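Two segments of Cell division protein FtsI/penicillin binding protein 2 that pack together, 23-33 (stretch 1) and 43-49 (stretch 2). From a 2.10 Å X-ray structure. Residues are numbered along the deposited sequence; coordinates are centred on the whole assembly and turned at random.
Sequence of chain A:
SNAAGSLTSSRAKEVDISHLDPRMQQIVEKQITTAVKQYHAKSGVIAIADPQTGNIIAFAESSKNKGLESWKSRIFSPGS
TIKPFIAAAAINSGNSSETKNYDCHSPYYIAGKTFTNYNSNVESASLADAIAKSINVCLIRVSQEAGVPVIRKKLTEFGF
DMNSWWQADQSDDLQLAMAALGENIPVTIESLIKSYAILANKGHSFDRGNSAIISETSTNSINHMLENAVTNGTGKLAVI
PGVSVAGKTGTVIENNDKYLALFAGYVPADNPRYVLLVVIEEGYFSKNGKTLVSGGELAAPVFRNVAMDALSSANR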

# COMPACT_ATOMS: atom_id res chain seq x y z
N ARG A 23 11.89 19.23 4.27
CA ARG A 23 11.60 18.77 5.63
C ARG A 23 11.14 17.31 5.64
O ARG A 23 11.59 16.51 6.47
CB ARG A 23 10.54 19.66 6.29
CG ARG A 23 10.22 19.28 7.73
CD ARG A 23 8.77 19.57 8.08
NE ARG A 23 8.45 19.21 9.46
CZ ARG A 23 7.22 19.06 9.93
NH1 ARG A 23 6.18 19.24 9.13
NH2 ARG A 23 7.03 18.74 11.20
N MSE A 24 10.25 16.97 4.72
CA MSE A 24 9.76 15.59 4.63
C MSE A 24 10.87 14.66 4.17
O MSE A 24 11.00 13.54 4.66
CB MSE A 24 8.58 15.49 3.66
CG MSE A 24 7.29 16.13 4.15
SE MSE A 24 6.64 15.44 5.86
CE MSE A 24 7.01 13.54 5.64
N GLN A 25 11.67 15.14 3.22
CA GLN A 25 12.76 14.35 2.66
C GLN A 25 13.76 13.92 3.72
O GLN A 25 14.19 12.77 3.76
CB GLN A 25 13.49 15.14 1.57
CG GLN A 25 14.56 14.35 0.87
CD GLN A 25 14.00 13.12 0.17
OE1 GLN A 25 12.83 13.08 -0.19
NE2 GLN A 25 14.85 12.12 -0.02
N GLN A 26 14.13 14.86 4.59
CA GLN A 26 15.09 14.58 5.64
C GLN A 26 14.54 13.56 6.65
O GLN A 26 15.27 12.69 7.12
CB GLN A 26 15.49 15.88 6.34
CG GLN A 26 16.59 15.71 7.35
CD GLN A 26 17.37 16.99 7.58
OE1 GLN A 26 17.93 17.57 6.64
NE2 GLN A 26 17.40 17.45 8.82
N ILE A 27 13.26 13.68 6.96
CA ILE A 27 12.58 12.71 7.82
C ILE A 27 12.67 11.28 7.26
O ILE A 27 13.10 10.36 7.96
CB ILE A 27 11.10 13.07 8.03
CG1 ILE A 27 10.99 14.34 8.88
CG2 ILE A 27 10.35 11.91 8.67
CD1 ILE A 27 9.57 14.84 9.05
N VAL A 28 12.28 11.10 6.00
CA VAL A 28 12.26 9.75 5.45
C VAL A 28 13.67 9.21 5.24
O VAL A 28 13.91 8.00 5.34
CB VAL A 28 11.42 9.66 4.15
CG1 VAL A 28 9.97 10.00 4.45
CG2 VAL A 28 11.98 10.59 3.07
N GLU A 29 14.61 10.11 4.98
CA GLU A 29 16.01 9.74 4.85
C GLU A 29 16.58 9.13 6.13
O GLU A 29 17.25 8.11 6.07
CB GLU A 29 16.85 10.93 4.40
CG GLU A 29 16.83 11.17 2.90
CD GLU A 29 17.49 12.47 2.50
OE1 GLU A 29 17.70 13.33 3.39
OE2 GLU A 29 17.79 12.65 1.30
N LYS A 30 16.29 9.74 7.27
CA LYS A 30 16.73 9.20 8.56
C LYS A 30 16.05 7.87 8.88
O LYS A 30 16.67 6.95 9.40
CB LYS A 30 16.44 10.18 9.70
CG LYS A 30 17.13 11.51 9.57
CD LYS A 30 16.87 12.39 10.78
CE LYS A 30 15.40 12.75 10.92
NZ LYS A 30 15.16 13.66 12.08
N GLN A 31 14.76 7.79 8.58
CA GLN A 31 13.96 6.63 8.99
C GLN A 31 14.24 5.37 8.18
O GLN A 31 14.38 4.29 8.75
CB GLN A 31 12.46 6.96 8.96
CG GLN A 31 12.02 8.02 9.96
CD GLN A 31 12.13 7.55 11.41
OE1 GLN A 31 12.36 6.37 11.68
NE2 GLN A 31 11.95 8.48 12.34
N ILE A 32 14.32 5.49 6.85
CA ILE A 32 14.51 4.30 6.02
C ILE A 32 15.92 3.73 6.15
O ILE A 32 16.12 2.51 6.13
CB ILE A 32 14.16 4.54 4.52
CG1 ILE A 32 14.03 3.20 3.79
CG2 ILE A 32 15.21 5.42 3.83
CD1 ILE A 32 12.97 2.28 4.38
N THR A 33 16.89 4.61 6.30
CA THR A 33 18.27 4.18 6.40
C THR A 33 18.46 3.43 7.73
O THR A 33 19.16 2.42 7.79
CB THR A 33 19.22 5.40 6.28
OG1 THR A 33 20.57 4.97 6.13
CG2 THR A 33 19.08 6.28 7.49
N SER A 43 17.25 -4.00 0.99
CA SER A 43 16.96 -2.60 0.67
C SER A 43 15.66 -2.14 1.31
O SER A 43 14.94 -2.93 1.92
CB SER A 43 16.89 -2.39 -0.84
OG SER A 43 15.67 -2.92 -1.36
N GLY A 44 15.35 -0.87 1.16
CA GLY A 44 14.11 -0.33 1.66
C GLY A 44 13.83 1.02 1.05
O GLY A 44 14.75 1.70 0.62
N VAL A 45 12.57 1.40 1.02
CA VAL A 45 12.17 2.68 0.44
C VAL A 45 10.97 3.24 1.19
O VAL A 45 10.11 2.49 1.65
CB VAL A 45 11.82 2.52 -1.06
CG1 VAL A 45 10.79 1.41 -1.27
CG2 VAL A 45 11.32 3.84 -1.66
N ILE A 46 10.95 4.56 1.36
CA ILE A 46 9.78 5.26 1.87
C ILE A 46 9.40 6.38 0.92
O ILE A 46 10.26 7.14 0.46
CB ILE A 46 10.03 5.87 3.26
CG1 ILE A 46 10.40 4.78 4.26
CG2 ILE A 46 8.79 6.61 3.73
CD1 ILE A 46 10.81 5.34 5.61
N ALA A 47 8.11 6.49 0.62
CA ALA A 47 7.62 7.59 -0.20
C ALA A 47 6.46 8.28 0.49
O ALA A 47 5.66 7.64 1.18
CB ALA A 47 7.22 7.09 -1.58
N ILE A 48 6.39 9.60 0.33
CA ILE A 48 5.28 10.39 0.84
C ILE A 48 4.64 11.12 -0.34
O ILE A 48 5.34 11.58 -1.23
CB ILE A 48 5.74 11.45 1.85
CG1 ILE A 48 6.77 10.88 2.83
CG2 ILE A 48 4.54 12.04 2.59
CD1 ILE A 48 6.25 9.84 3.74
N ALA A 49 3.32 11.21 -0.34
CA ALA A 49 2.62 11.92 -1.40
C ALA A 49 1.57 12.84 -0.80
O ALA A 49 1.06 12.61 0.30
CB ALA A 49 1.96 10.94 -2.38

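Helix 23-33 packs along strand 43-49, running nearly antiparallel to it (155° between N-to-C directions), with the axes 8.1 Å apart at their closest. No hydrogen bond crosses the interface; apolar surfaces fit together and bury 344 Å² in all. The helix is held by i to i+4 backbone bonds, such as Ile 32 N to Val 28 O (3.0 Å), and so presents Met 24, Val 28 and Ile 32, one turn apart, along the face toward the strand. The strand alternates: Ile 46 and Ile 48 point toward the helix, while Val 45 and Ala 47 point away.

The antiparallel course sets the first residues of this helical stretch against the last part of the strand. Met 24, a selenomethionine with all three chi angles in m, curls its methyl CE to 3.9 Å from CG1 of Ile 48. Val 28 fits against the two strand isoleucines: its CG1 lies 3.7 Å from Ile 46 CG2 and also 3.7 Å from Ile 48 CG1, so one methyl occupies the notch between them. Ile 46, the strand residue most covered by the helix, reaches on toward the next turn, where its CG1 meets Ile 32 CD1 at 3.6 Å and its CD1 approaches Gln 31 CB at 4.1 Å. Gln 31 lends only a little surface here, for the end of its side chain leads away.

A hollow opens at Gly 44, where the strand has no side chain. Ile 32 settles onto bare backbone: its CG1 is 3.5 Å from Gly 44 C, and its CD1 is 3.5 Å from Val 45 N. An ideal CB on Gly 44 would lie 3.0 Å from Ile 32 CD1, too close for two carbons, so the methyl takes up space a side chain would need. Within the helix, Gln 25 NE2 donates a hydrogen bond to Glu 29 OE2 (3.3 Å), linking successive turns without touching the strand.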